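Local coordinates for protein ribosomal RNA small subunit methyltransferase E (Neisseria gonorrhoeae, PDB 5VM8) that probably methylates a uridine of 16S ribosomal RNA at N3, taking the methyl group from S-adenosyl methionine through a trefoil-knotted SPOUT methyltransferase domain, at residues A[10-15]-A[28-33]; A[42-47]-A[56-61]; A[96-101]-A[134-139]. All blocks are in the same frame, centred on the assembly; numbering follows the deposited sequence.

Contacts 1 and 2 belong to the small N-terminal PUA-like domain, contact 3 to the SPOUT methyltransferase domain, and along the chain they follow one another in series. The centres of contacts 1 and 2 are about 11 Å apart. They share the mixed sheet of that domain, because strand 11-13 runs beside strand 44-48, with probable hydrogen bonds between T46 N and P10 O and between F12 N and T46 O. Contact 3 joins two helices of the larger domain; its centre is about 18 Å from that of contact 1 and 28 Å from that of contact 2. Helix 128-147 carries one side of contact 3 and, further on, E145, which binds contact 1, thus bridging the two domains.

Contact 1. Residues A[10-15]-A[28-33]; sequences PRFYLP and DNIVRH
H33, whose imidazole stacks against F12 across the contact, hydrogen-bonds E145 OE1 through NE2, while the other carboxylate oxygen, OE2, accepts from the backbone N of Y13. No hydrogen bond passes directly between 10-15 and 28-33, so E145 is a polar link between them, and the direct contact rests on rings and methyl groups. F12 offers the edge of its ring to a face of H33 in a T-shaped (edge-to-face) stack, the planes at 87° and the centroids 4.9 Å apart. The touching atom is F12 CE1, 3.5 Å from H33 CG, lying above the imidazole but offset toward its rim. H33 CG lies roughly anti to the backbone N (chi1 -152°), on the side of the F12 edge.

The second point of contact is the tip of I30. Its outer chain is extended (chi2 -171°), and CD1 reaches the strand between three groups: F12 CB at 4.1 Å, L14 CB at 3.9 Å and the carbonyl oxygen Y13 O at 3.5 Å. L14 and I30 cross at about a right angle. Helix 28-33 thereby packs against strand 11-13 with the axes 9.4 Å apart and nearly antiparallel.

R11, whose CB points away from the helix, hydrogen-bonds the carbonyl oxygens of C144 and E145 and the side chain of N150, tying the strand to helix 128-147 and the loop after it. The H33 ring is touched on one face by F12 and bonded at NE2 by E145, which together would limit its rotation; the acid would be expected to polarise it, perhaps raising its basicity.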
ATOM      1  N   PRO A  10      19.884  -1.132   7.448  1.00 70.47           N
ATOM      2  CA  PRO A  10      18.978  -1.738   6.460  1.00 66.22           C
ATOM      3  C   PRO A  10      17.767  -2.342   7.154  1.00 63.06           C
ATOM      4  O   PRO A  10      17.871  -2.895   8.254  1.00 63.10           O
ATOM      5  CB  PRO A  10      19.833  -2.826   5.796  1.00 64.89           C
ATOM      6  CG  PRO A  10      21.218  -2.699   6.396  1.00 65.32           C
ATOM      7  CD  PRO A  10      21.100  -1.934   7.661  1.00 66.35           C
ATOM      8  N   ARG A  11      16.611  -2.222   6.509  1.00 58.52           N
ATOM      9  CA  ARG A  11      15.337  -2.620   7.093  1.00 60.23           C
ATOM     10  C   ARG A  11      14.776  -3.863   6.408  1.00 59.62           C
ATOM     11  O   ARG A  11      14.752  -3.960   5.175  1.00 59.67           O
ATOM     12  CB  ARG A  11      14.326  -1.473   6.986  1.00 61.67           C
ATOM     13  CG  ARG A  11      14.766  -0.196   7.701  1.00 56.85           C
ATOM     14  CD  ARG A  11      13.866   1.007   7.373  1.00 58.43           C
ATOM     15  NE  ARG A  11      12.495   0.591   7.096  1.00 55.66           N
ATOM     16  CZ  ARG A  11      11.559   0.450   8.025  1.00 55.56           C
ATOM     17  NH1 ARG A  11      11.842   0.698   9.299  1.00 60.30           N
ATOM     18  NH2 ARG A  11      10.346   0.047   7.680  1.00 60.11           N
ATOM     19  N   PHE A  12      14.320  -4.809   7.216  1.00 57.74           N
ATOM     20  CA  PHE A  12      13.811  -6.075   6.727  1.00 58.33           C
ATOM     21  C   PHE A  12      12.493  -6.383   7.421  1.00 61.78           C
ATOM     22  O   PHE A  12      12.388  -6.293   8.649  1.00 58.21           O
ATOM     23  CB  PHE A  12      14.839  -7.187   6.958  1.00 66.99           C
ATOM     24  CG  PHE A  12      16.189  -6.872   6.376  1.00 72.26           C
ATOM     25  CD1 PHE A  12      16.433  -7.038   5.015  1.00 70.41           C
ATOM     26  CD2 PHE A  12      17.201  -6.365   7.177  1.00 72.40           C
ATOM     27  CE1 PHE A  12      17.661  -6.716   4.472  1.00 67.65           C
ATOM     28  CE2 PHE A  12      18.434  -6.051   6.645  1.00 68.07           C
ATOM     29  CZ  PHE A  12      18.662  -6.219   5.293  1.00 68.12           C
ATOM     30  N   TYR A  13      11.495  -6.739   6.620  1.00 62.15           N
ATOM     31  CA  TYR A  13      10.185  -7.152   7.102  1.00 58.42           C
ATOM     32  C   TYR A  13      10.262  -8.588   7.611  1.00 57.30           C
ATOM     33  O   TYR A  13      10.685  -9.485   6.878  1.00 57.48           O
ATOM     34  CB  TYR A  13       9.172  -7.043   5.967  1.00 53.41           C
ATOM     35  CG  TYR A  13       7.818  -7.618   6.284  1.00 65.18           C
ATOM     36  CD1 TYR A  13       6.998  -7.048   7.253  1.00 66.79           C
ATOM     37  CD2 TYR A  13       7.383  -8.772   5.655  1.00 63.83           C
ATOM     38  CE1 TYR A  13       5.760  -7.590   7.545  1.00 72.08           C
ATOM     39  CE2 TYR A  13       6.159  -9.322   5.940  1.00 67.58           C
ATOM     40  CZ  TYR A  13       5.350  -8.736   6.883  1.00 72.91           C
ATOM     41  OH  TYR A  13       4.126  -9.309   7.152  1.00 74.87           O
ATOM     42  N   LEU A  14       9.882  -8.800   8.869  1.00 64.57           N
ATOM     43  CA  LEU A  14       9.857 -10.131   9.476  1.00 67.72           C
ATOM     44  C   LEU A  14       8.573 -10.254  10.294  1.00 72.66           C
ATOM     45  O   LEU A  14       8.503  -9.758  11.430  1.00 70.30           O
ATOM     46  CB  LEU A  14      11.094 -10.378  10.339  1.00 63.65           C
ATOM     47  CG  LEU A  14      11.155 -11.699  11.119  1.00 66.60           C
ATOM     48  CD1 LEU A  14      11.295 -12.870  10.195  1.00 66.74           C
ATOM     49  CD2 LEU A  14      12.280 -11.696  12.148  1.00 69.08           C
ATOM     50  N   PRO A  15       7.526 -10.879   9.742  1.00 80.11           N
ATOM     51  CA  PRO A  15       6.235 -10.925  10.450  1.00 84.77           C
ATOM     52  C   PRO A  15       6.240 -11.884  11.631  1.00 93.12           C
ATOM     53  O   PRO A  15       5.487 -12.862  11.632  1.00 96.71           O
ATOM     54  CB  PRO A  15       5.265 -11.411   9.370  1.00 79.27           C
ATOM     55  CG  PRO A  15       6.122 -12.255   8.481  1.00 76.90           C
ATOM     56  CD  PRO A  15       7.474 -11.590   8.451  1.00 77.91           C
ATOM     57  N   ASP A  28      14.398 -17.461   4.719  1.00101.73           N
ATOM     58  CA  ASP A  28      15.182 -17.588   3.495  1.00 99.11           C
ATOM     59  C   ASP A  28      15.176 -16.305   2.670  1.00 91.96           C
ATOM     60  O   ASP A  28      16.170 -15.999   2.000  1.00 94.11           O
ATOM     61  CB  ASP A  28      14.631 -18.752   2.663  1.00106.99           C
ATOM     62  CG  ASP A  28      15.500 -19.091   1.463  1.00113.72           C
ATOM     63  OD1 ASP A  28      16.606 -19.645   1.656  1.00118.10           O
ATOM     64  OD2 ASP A  28      15.065 -18.817   0.323  1.00112.49           O
ATOM     65  N   ASN A  29      14.084 -15.537   2.714  1.00 84.89           N
ATOM     66  CA  ASN A  29      14.016 -14.298   1.941  1.00 84.06           C
ATOM     67  C   ASN A  29      14.890 -13.199   2.537  1.00 81.99           C
ATOM     68  O   ASN A  29      15.416 -12.358   1.799  1.00 80.30           O
ATOM     69  CB  ASN A  29      12.569 -13.814   1.823  1.00 81.84           C
ATOM     70  CG  ASN A  29      12.002 -13.311   3.140  1.00 84.19           C
ATOM     71  OD1 ASN A  29      12.441 -13.708   4.216  1.00 87.49           O
ATOM     72  ND2 ASN A  29      11.027 -12.417   3.053  1.00 82.29           N
ATOM     73  N   ILE A  30      15.053 -13.180   3.859  1.00 81.50           N
ATOM     74  CA  ILE A  30      15.910 -12.178   4.474  1.00 80.00           C
ATOM     75  C   ILE A  30      17.376 -12.542   4.275  1.00 85.45           C
ATOM     76  O   ILE A  30      18.238 -11.654   4.217  1.00 82.60           O
ATOM     77  CB  ILE A  30      15.540 -12.023   5.963  1.00 78.49           C
ATOM     78  CG1 ILE A  30      14.128 -11.440   6.097  1.00 72.29           C
ATOM     79  CG2 ILE A  30      16.561 -11.180   6.713  1.00 77.64           C
ATOM     80  CD1 ILE A  30      13.754 -11.060   7.509  1.00 74.11           C
ATOM     81  N   VAL A  31      17.674 -13.838   4.124  1.00 89.65           N
ATOM     82  CA  VAL A  31      19.043 -14.281   3.863  1.00 90.92           C
ATOM     83  C   VAL A  31      19.528 -13.755   2.518  1.00 93.19           C
ATOM     84  O   VAL A  31      20.615 -13.176   2.417  1.00 92.68           O
ATOM     85  CB  VAL A  31      19.130 -15.817   3.921  1.00 92.84           C
ATOM     86  CG1 VAL A  31      20.536 -16.285   3.545  1.00 91.83           C
ATOM     87  CG2 VAL A  31      18.719 -16.320   5.286  1.00 90.20           C
ATOM     88  N   ARG A  32      18.736 -13.967   1.460  1.00 96.54           N
ATOM     89  CA  ARG A  32      19.116 -13.464   0.142  1.00100.40           C
ATOM     90  C   ARG A  32      19.214 -11.946   0.151  1.00 97.67           C
ATOM     91  O   ARG A  32      20.108 -11.367  -0.477  1.00 98.41           O
ATOM     92  CB  ARG A  32      18.110 -13.919  -0.914  1.00102.29           C
ATOM     93  CG  ARG A  32      17.753 -15.389  -0.861  1.00110.29           C
ATOM     94  CD  ARG A  32      17.078 -15.804  -2.156  1.00115.46           C
ATOM     95  NE  ARG A  32      16.054 -16.820  -1.948  1.00119.46           N
ATOM     96  CZ  ARG A  32      14.765 -16.556  -1.759  1.00118.09           C
ATOM     97  NH1 ARG A  32      13.904 -17.547  -1.581  1.00120.12           N
ATOM     98  NH2 ARG A  32      14.335 -15.299  -1.749  1.00114.05           N
ATOM     99  N   HIS A  33      18.295 -11.290   0.867  1.00 93.29           N
ATOM    100  CA  HIS A  33      18.294  -9.834   0.982  1.00 88.90           C
ATOM    101  C   HIS A  33      19.563  -9.338   1.679  1.00 81.64           C
ATOM    102  O   HIS A  33      20.184  -8.364   1.239  1.00 82.05           O
ATOM    103  CB  HIS A  33      17.027  -9.401   1.737  1.00 85.23           C
ATOM    104  CG  HIS A  33      16.525  -8.030   1.390  1.00 82.31           C
ATOM    105  ND1 HIS A  33      17.321  -7.050   0.836  1.00 80.76           N
ATOM    106  CD2 HIS A  33      15.294  -7.477   1.530  1.00 77.50           C
ATOM    107  CE1 HIS A  33      16.603  -5.955   0.648  1.00 75.99           C
ATOM    108  NE2 HIS A  33      15.372  -6.188   1.063  1.00 74.81           N
TER

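Contact 2. Residues A[42-47]-A[56-61]; sequences NENITL and TARLTV
I45 and A57 form the antiparallel hydrogen-bonded pair at the heart of this hairpin. I45 N donates to A57 O over 2.9 Å, and A57 N returns a bond to I45 O over 3.0 Å. A57 O has a further neighbour, N44 CA at 3.2 Å, in a CA-H...O contact. Toward the open end, L59 is held by two residues: its N reaches E43 O at 2.9 Å with an N-H...O angle of 166°, while its O accepts from N42 N at 2.8 Å. N44 with R58 and T46 with T56 are the non-hydrogen-bonded pairs.

Side chains then sort onto two faces. On that of N44, T56 and R58, N44 OD1 lies 3.5 Å from R58 CA. N42 runs side by side with R58, pointing the same way, and its OD1 meets R58 CD at 3.4 Å; the amide therefore lies against the aliphatic part of the arginine. R58 CG is anti to its backbone N (chi1 178°), which puts it near both N44 OD1 and N42 OD1; the chain bends only later, at chi3. The opposite face is apolar: L47 CD1 touches A57 CB at 4.1 Å, and I45 CG1 packs against the same methyl. L59 lays its CB against E43 O.

The next shell packs on both strands. F12 of strand 11-13 lies on I45 and L47, whereas A69 and I71 of strand 67-75 meet A57; T60 and V61 make a classic beta bulge against that strand. The short strand segments have N-to-C directions 130° apart, well short of exactly antiparallel, so this pair of the PUA-like sheet is strongly twisted. Chemically, backbone bonds set the register, one face buries methyl groups in the domain core, and the amide and guanidinium groups are kept on the other.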
ATOM      1  N   ASN A  42      28.065  -8.333  12.571  1.00101.42           N
ATOM      2  CA  ASN A  42      28.185  -7.424  13.718  1.00102.49           C
ATOM      3  C   ASN A  42      27.689  -6.019  13.386  1.00 97.56           C
ATOM      4  O   ASN A  42      27.717  -5.147  14.266  1.00 98.34           O
ATOM      5  CB  ASN A  42      29.603  -7.348  14.310  1.00108.41           C
ATOM      6  CG  ASN A  42      29.587  -7.212  15.829  1.00114.08           C
ATOM      7  OD1 ASN A  42      29.202  -8.139  16.545  1.00115.54           O
ATOM      8  ND2 ASN A  42      30.006  -6.053  16.324  1.00116.73           N
ATOM      9  N   GLU A  43      27.260  -5.759  12.155  1.00 94.41           N
ATOM     10  CA  GLU A  43      26.505  -4.551  11.878  1.00 94.08           C
ATOM     11  C   GLU A  43      25.056  -4.756  12.300  1.00 90.57           C
ATOM     12  O   GLU A  43      24.581  -5.887  12.457  1.00 83.26           O
ATOM     13  CB  GLU A  43      26.594  -4.160  10.396  1.00 97.26           C
ATOM     14  CG  GLU A  43      28.003  -3.776   9.950  1.00107.24           C
ATOM     15  CD  GLU A  43      28.114  -3.484   8.463  1.00113.36           C
ATOM     16  OE1 GLU A  43      27.074  -3.442   7.773  1.00113.90           O
ATOM     17  OE2 GLU A  43      29.255  -3.283   7.987  1.00117.31           O
ATOM     18  N   ASN A  44      24.363  -3.642  12.521  1.00 90.15           N
ATOM     19  CA  ASN A  44      22.990  -3.651  13.003  1.00 86.82           C
ATOM     20  C   ASN A  44      22.009  -3.489  11.850  1.00 87.12           C
ATOM     21  O   ASN A  44      22.289  -2.814  10.856  1.00 90.78           O
ATOM     22  CB  ASN A  44      22.769  -2.542  14.031  1.00 84.46           C
ATOM     23  CG  ASN A  44      23.510  -2.790  15.324  1.00 94.80           C
ATOM     24  OD1 ASN A  44      24.012  -3.891  15.576  1.00 94.94           O
ATOM     25  ND2 ASN A  44      23.603  -1.756  16.147  1.00101.19           N
ATOM     26  N   ILE A  45      20.849  -4.130  12.002  1.00 84.48           N
ATOM     27  CA  ILE A  45      19.748  -4.097  11.049  1.00 74.81           C
ATOM     28  C   ILE A  45      18.447  -3.818  11.799  1.00 74.95           C
ATOM     29  O   ILE A  45      18.399  -3.858  13.025  1.00 79.75           O
ATOM     30  CB  ILE A  45      19.677  -5.411  10.240  1.00 74.80           C
ATOM     31  CG1 ILE A  45      19.485  -6.594  11.195  1.00 74.80           C
ATOM     32  CG2 ILE A  45      20.938  -5.594   9.376  1.00 71.60           C
ATOM     33  CD1 ILE A  45      18.341  -7.477  10.884  1.00 75.80           C
ATOM     34  N   THR A  46      17.387  -3.514  11.048  1.00 72.21           N
ATOM     35  CA  THR A  46      16.059  -3.285  11.614  1.00 69.85           C
ATOM     36  C   THR A  46      15.131  -4.415  11.198  1.00 70.01           C
ATOM     37  O   THR A  46      15.084  -4.782  10.019  1.00 65.22           O
ATOM     38  CB  THR A  46      15.452  -1.945  11.170  1.00 66.12           C
ATOM     39  OG1 THR A  46      16.216  -0.861  11.698  1.00 73.57           O
ATOM     40  CG2 THR A  46      14.032  -1.809  11.655  1.00 64.00           C
ATOM     41  N   LEU A  47      14.405  -4.966  12.170  1.00 69.93           N
ATOM     42  CA  LEU A  47      13.418  -6.012  11.932  1.00 72.70           C
ATOM     43  C   LEU A  47      12.067  -5.499  12.400  1.00 74.99           C
ATOM     44  O   LEU A  47      11.919  -5.128  13.568  1.00 81.00           O
ATOM     45  CB  LEU A  47      13.792  -7.303  12.669  1.00 75.91           C
ATOM     46  CG  LEU A  47      15.061  -8.029  12.205  1.00 73.76           C
ATOM     47  CD1 LEU A  47      15.391  -9.248  13.080  1.00 77.79           C
ATOM     48  CD2 LEU A  47      14.937  -8.437  10.752  1.00 72.03           C
ATOM     49  N   THR A  56      15.764  -3.267  16.843  1.00 84.57           N
ATOM     50  CA  THR A  56      17.136  -3.180  16.380  1.00 83.06           C
ATOM     51  C   THR A  56      17.791  -4.506  16.725  1.00 88.55           C
ATOM     52  O   THR A  56      17.598  -5.030  17.826  1.00 94.20           O
ATOM     53  CB  THR A  56      17.886  -2.027  17.054  1.00 84.68           C
ATOM     54  OG1 THR A  56      17.104  -0.830  16.995  1.00 85.16           O
ATOM     55  CG2 THR A  56      19.216  -1.775  16.364  1.00 84.43           C
ATOM     56  N   ALA A  57      18.538  -5.064  15.774  1.00 85.52           N
ATOM     57  CA  ALA A  57      19.171  -6.361  15.967  1.00 86.15           C
ATOM     58  C   ALA A  57      20.613  -6.317  15.483  1.00 83.51           C
ATOM     59  O   ALA A  57      20.929  -5.633  14.507  1.00 80.96           O
ATOM     60  CB  ALA A  57      18.402  -7.474  15.242  1.00 83.30           C
ATOM     61  N   ARG A  58      21.487  -7.039  16.179  1.00 84.95           N
ATOM     62  CA  ARG A  58      22.874  -7.182  15.756  1.00 85.69           C
ATOM     63  C   ARG A  58      22.988  -8.457  14.925  1.00 88.22           C
ATOM     64  O   ARG A  58      22.618  -9.540  15.393  1.00 88.53           O
ATOM     65  CB  ARG A  58      23.809  -7.230  16.967  1.00 89.08           C
ATOM     66  CG  ARG A  58      25.292  -7.426  16.631  1.00 90.30           C
ATOM     67  CD  ARG A  58      26.201  -7.398  17.872  1.00 95.12           C
ATOM     68  NE  ARG A  58      25.771  -8.343  18.902  1.00 99.37           N
ATOM     69  CZ  ARG A  58      25.270  -7.986  20.083  1.00101.57           C
ATOM     70  NH1 ARG A  58      24.890  -8.910  20.960  1.00102.84           N
ATOM     71  NH2 ARG A  58      25.158  -6.699  20.390  1.00 99.63           N
ATOM     72  N   LEU A  59      23.489  -8.326  13.693  1.00 88.23           N
ATOM     73  CA  LEU A  59      23.657  -9.469  12.793  1.00 90.32           C
ATOM     74  C   LEU A  59      24.755 -10.384  13.323  1.00 97.27           C
ATOM     75  O   LEU A  59      25.931 -10.012  13.328  1.00 98.83           O
ATOM     76  CB  LEU A  59      24.000  -8.995  11.386  1.00 89.31           C
ATOM     77  CG  LEU A  59      24.064 -10.084  10.307  1.00 90.11           C
ATOM     78  CD1 LEU A  59      22.785 -10.918  10.320  1.00 91.20           C
ATOM     79  CD2 LEU A  59      24.325  -9.501   8.914  1.00 85.93           C
ATOM     80  N   THR A  60      24.375 -11.581  13.778  1.00102.35           N
ATOM     81  CA  THR A  60      25.317 -12.539  14.365  1.00101.84           C
ATOM     82  C   THR A  60      25.995 -13.414  13.308  1.00105.12           C
ATOM     83  O   THR A  60      27.221 -13.388  13.167  1.00110.25           O
ATOM     84  CB  THR A  60      24.598 -13.394  15.416  1.00 98.59           C
ATOM     85  OG1 THR A  60      24.348 -12.593  16.575  1.00 98.46           O
ATOM     86  CG2 THR A  60      25.433 -14.597  15.815  1.00104.37           C
ATOM     87  N   VAL A  61      25.218 -14.219  12.582  1.00102.65           N
ATOM     88  CA  VAL A  61      25.747 -15.086  11.535  1.00 99.93           C
ATOM     89  C   VAL A  61      25.125 -14.711  10.193  1.00 96.22           C
ATOM     90  O   VAL A  61      24.028 -14.148  10.132  1.00 95.28           O
ATOM     91  CB  VAL A  61      25.500 -16.579  11.853  1.00103.48           C
TER

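Contact 3. Residues A[96-101]-A[134-139]; sequences RMDFTL and ARWQEI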
ATOM      1  N   ARG A  96       2.079   0.445 -14.695  1.00 39.16           N
ATOM      2  CA  ARG A  96       1.066   1.340 -14.159  1.00 43.10           C
ATOM      3  C   ARG A  96       0.573   0.847 -12.801  1.00 42.79           C
ATOM      4  O   ARG A  96       0.434   1.630 -11.857  1.00 46.98           O
ATOM      5  CB  ARG A  96      -0.080   1.445 -15.152  1.00 45.08           C
ATOM      6  CG  ARG A  96      -1.169   2.372 -14.701  1.00 49.42           C
ATOM      7  CD  ARG A  96      -2.171   2.502 -15.818  1.00 51.68           C
ATOM      8  NE  ARG A  96      -3.221   3.441 -15.484  1.00 54.40           N
ATOM      9  CZ  ARG A  96      -3.514   4.496 -16.229  1.00 51.04           C
ATOM     10  NH1 ARG A  96      -2.828   4.719 -17.340  1.00 42.10           N
ATOM     11  NH2 ARG A  96      -4.498   5.307 -15.873  1.00 53.57           N
ATOM     12  N   MET A  97       0.380  -0.461 -12.674  1.00 42.32           N
ATOM     13  CA  MET A  97      -0.025  -1.055 -11.415  1.00 38.99           C
ATOM     14  C   MET A  97       1.102  -1.022 -10.385  1.00 39.78           C
ATOM     15  O   MET A  97       0.880  -0.689  -9.214  1.00 37.74           O
ATOM     16  CB  MET A  97      -0.445  -2.498 -11.690  1.00 39.00           C
ATOM     17  CG  MET A  97      -1.193  -3.177 -10.580  1.00 43.62           C
ATOM     18  SD  MET A  97      -2.742  -2.365 -10.309  1.00 48.33           S
ATOM     19  CE  MET A  97      -3.257  -3.193  -8.826  1.00 38.11           C
ATOM     20  N   ASP A  98       2.307  -1.431 -10.800  1.00 37.07           N
ATOM     21  CA  ASP A  98       3.447  -1.527  -9.888  1.00 34.99           C
ATOM     22  C   ASP A  98       3.801  -0.164  -9.291  1.00 36.72           C
ATOM     23  O   ASP A  98       4.045  -0.053  -8.088  1.00 42.01           O
ATOM     24  CB  ASP A  98       4.646  -2.134 -10.632  1.00 34.11           C
ATOM     25  CG  ASP A  98       4.404  -3.596 -11.104  1.00 42.37           C
ATOM     26  OD1 ASP A  98       3.361  -4.212 -10.788  1.00 46.43           O
ATOM     27  OD2 ASP A  98       5.262  -4.119 -11.850  1.00 47.43           O
ATOM     28  N   PHE A  99       3.874   0.879 -10.134  1.00 37.57           N
ATOM     29  CA  PHE A  99       4.131   2.231  -9.642  1.00 39.18           C
ATOM     30  C   PHE A  99       3.003   2.709  -8.741  1.00 37.58           C
ATOM     31  O   PHE A  99       3.251   3.339  -7.706  1.00 38.72           O
ATOM     32  CB  PHE A  99       4.335   3.203 -10.804  1.00 41.00           C
ATOM     33  CG  PHE A  99       5.654   3.036 -11.496  1.00 46.20           C
ATOM     34  CD1 PHE A  99       6.738   2.520 -10.817  1.00 55.19           C
ATOM     35  CD2 PHE A  99       5.806   3.387 -12.828  1.00 46.06           C
ATOM     36  CE1 PHE A  99       7.966   2.359 -11.458  1.00 61.77           C
ATOM     37  CE2 PHE A  99       7.020   3.226 -13.477  1.00 45.95           C
ATOM     38  CZ  PHE A  99       8.101   2.709 -12.791  1.00 56.00           C
ATOM     39  N   THR A 100       1.753   2.428  -9.122  1.00 33.18           N
ATOM     40  CA  THR A 100       0.655   2.816  -8.259  1.00 35.58           C
ATOM     41  C   THR A 100       0.841   2.189  -6.883  1.00 34.13           C
ATOM     42  O   THR A 100       0.823   2.885  -5.865  1.00 35.73           O
ATOM     43  CB  THR A 100      -0.694   2.416  -8.883  1.00 34.61           C
ATOM     44  OG1 THR A 100      -0.934   3.185 -10.070  1.00 39.38           O
ATOM     45  CG2 THR A 100      -1.807   2.697  -7.914  1.00 21.79           C
ATOM     46  N   LEU A 101       1.136   0.892  -6.850  1.00 33.82           N
ATOM     47  CA  LEU A 101       1.261   0.192  -5.580  1.00 34.87           C
ATOM     48  C   LEU A 101       2.459   0.707  -4.787  1.00 37.97           C
ATOM     49  O   LEU A 101       2.365   0.932  -3.576  1.00 42.23           O
ATOM     50  CB  LEU A 101       1.359  -1.315  -5.828  1.00 38.75           C
ATOM     51  CG  LEU A 101       0.020  -1.967  -6.211  1.00 43.94           C
ATOM     52  CD1 LEU A 101       0.203  -3.342  -6.827  1.00 45.12           C
ATOM     53  CD2 LEU A 101      -0.883  -2.091  -4.979  1.00 39.79           C
ATOM     54  N   ALA A 134       0.459 -12.011  -4.832  1.00 38.22           N
ATOM     55  CA  ALA A 134       1.673 -12.237  -4.061  1.00 44.34           C
ATOM     56  C   ALA A 134       2.801 -11.317  -4.512  1.00 50.28           C
ATOM     57  O   ALA A 134       3.576 -10.822  -3.684  1.00 56.06           O
ATOM     58  CB  ALA A 134       2.099 -13.708  -4.180  1.00 43.88           C
ATOM     59  N   ARG A 135       2.907 -11.062  -5.819  1.00 49.30           N
ATOM     60  CA  ARG A 135       3.915 -10.114  -6.278  1.00 55.12           C
ATOM     61  C   ARG A 135       3.552  -8.698  -5.849  1.00 53.10           C
ATOM     62  O   ARG A 135       4.418  -7.940  -5.395  1.00 50.52           O
ATOM     63  CB  ARG A 135       4.086 -10.212  -7.796  1.00 58.60           C
ATOM     64  CG  ARG A 135       5.340  -9.521  -8.304  1.00 61.82           C
ATOM     65  CD  ARG A 135       5.550  -9.685  -9.814  1.00 66.02           C
ATOM     66  NE  ARG A 135       6.386  -8.602 -10.308  1.00 58.59           N
ATOM     67  CZ  ARG A 135       5.923  -7.428 -10.724  1.00 55.02           C
ATOM     68  NH1 ARG A 135       6.785  -6.492 -11.107  1.00 59.22           N
ATOM     69  NH2 ARG A 135       4.605  -7.181 -10.753  1.00 42.22           N
ATOM     70  N   TRP A 136       2.259  -8.354  -5.930  1.00 45.45           N
ATOM     71  CA  TRP A 136       1.808  -7.063  -5.440  1.00 44.61           C
ATOM     72  C   TRP A 136       2.105  -6.923  -3.957  1.00 45.23           C
ATOM     73  O   TRP A 136       2.524  -5.852  -3.500  1.00 42.89           O
ATOM     74  CB  TRP A 136       0.318  -6.894  -5.694  1.00 40.03           C
ATOM     75  CG  TRP A 136       0.007  -6.782  -7.142  1.00 46.82           C
ATOM     76  CD1 TRP A 136       0.881  -6.484  -8.145  1.00 44.60           C
ATOM     77  CD2 TRP A 136      -1.261  -7.028  -7.771  1.00 43.26           C
ATOM     78  NE1 TRP A 136       0.229  -6.497  -9.353  1.00 46.98           N
ATOM     79  CE2 TRP A 136      -1.085  -6.830  -9.150  1.00 40.76           C
ATOM     80  CE3 TRP A 136      -2.527  -7.377  -7.295  1.00 40.34           C
ATOM     81  CZ2 TRP A 136      -2.119  -6.963 -10.054  1.00 40.63           C
ATOM     82  CZ3 TRP A 136      -3.561  -7.520  -8.208  1.00 37.66           C
ATOM     83  CH2 TRP A 136      -3.351  -7.308  -9.563  1.00 38.87           C
ATOM     84  N   GLN A 137       1.901  -7.995  -3.192  1.00 45.45           N
ATOM     85  CA  GLN A 137       2.170  -7.929  -1.767  1.00 49.14           C
ATOM     86  C   GLN A 137       3.652  -7.668  -1.510  1.00 48.81           C
ATOM     87  O   GLN A 137       4.001  -6.864  -0.640  1.00 45.04           O
ATOM     88  CB  GLN A 137       1.709  -9.222  -1.093  1.00 56.29           C
ATOM     89  CG  GLN A 137       1.541  -9.112   0.406  1.00 76.14           C
ATOM     90  CD  GLN A 137       0.337  -8.256   0.797  1.00 90.47           C
ATOM     91  OE1 GLN A 137      -0.809  -8.613   0.499  1.00 99.16           O
ATOM     92  NE2 GLN A 137       0.594  -7.124   1.463  1.00 85.23           N
ATOM     93  N   GLU A 138       4.529  -8.288  -2.316  1.00 45.30           N
ATOM     94  CA  GLU A 138       5.975  -8.114  -2.182  1.00 46.58           C
ATOM     95  C   GLU A 138       6.421  -6.702  -2.572  1.00 47.66           C
ATOM     96  O   GLU A 138       7.370  -6.165  -1.984  1.00 48.71           O
ATOM     97  CB  GLU A 138       6.722  -9.173  -3.011  1.00 44.93           C
ATOM     98  N   ILE A 139       5.789  -6.089  -3.581  1.00 44.70           N
ATOM     99  CA  ILE A 139       6.142  -4.704  -3.899  1.00 44.29           C
ATOM    100  C   ILE A 139       5.792  -3.784  -2.733  1.00 47.76           C
ATOM    101  O   ILE A 139       6.565  -2.890  -2.372  1.00 51.25           O
ATOM    102  CB  ILE A 139       5.471  -4.246  -5.203  1.00 39.36           C
ATOM    103  CG1 ILE A 139       6.094  -4.935  -6.408  1.00 38.98           C
ATOM    104  CG2 ILE A 139       5.543  -2.721  -5.358  1.00 28.33           C
ATOM    105  CD1 ILE A 139       5.201  -4.852  -7.652  1.00 36.17           C
TER
HETATM  106  O   HOH W   1       1.488  -5.845 -12.021  1.00 42.23           O
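D98 leads the contact across to helix 134-139. Its CB lies 4.1 Å from I139 CD1; beyond it, CG turns anti to the carbonyl carbon (chi1 -64°) and the carboxylate meets R135 in an end-on salt bridge. At the tip, OD2 accepts from R135 NH1 at 2.9 Å, in the guanidinium plane but from 49° above the carboxylate plane. OD1 takes R135 NH2 at 3.2 Å on its syn side, though tilted out of the carboxylate plane, and also receives a water at 2.8 Å. That water accepts in turn from W136 NE1, at the edge of the indole, at 3.0 Å. I139 CD1 is 3.7 Å from D98 OD1 and lies over one face of the guanidinium.

M97 and L101 lie over one face of the indole. M97 CE sits 4.1 Å from the six-membered ring centroid and L101 CD1 3.7 Å from the five-membered one, both CH-pi contacts; the M97 sulfur lies obliquely, a Met-aromatic contact.

Helices 94-106 and 128-147, their segments 40° apart, pack beside the parallel SPOUT sheet, where P114 touches W136. R135 and a water grip the acid; the water links it to NE1, while M97 and L101 pack on the ring, which should restrain it.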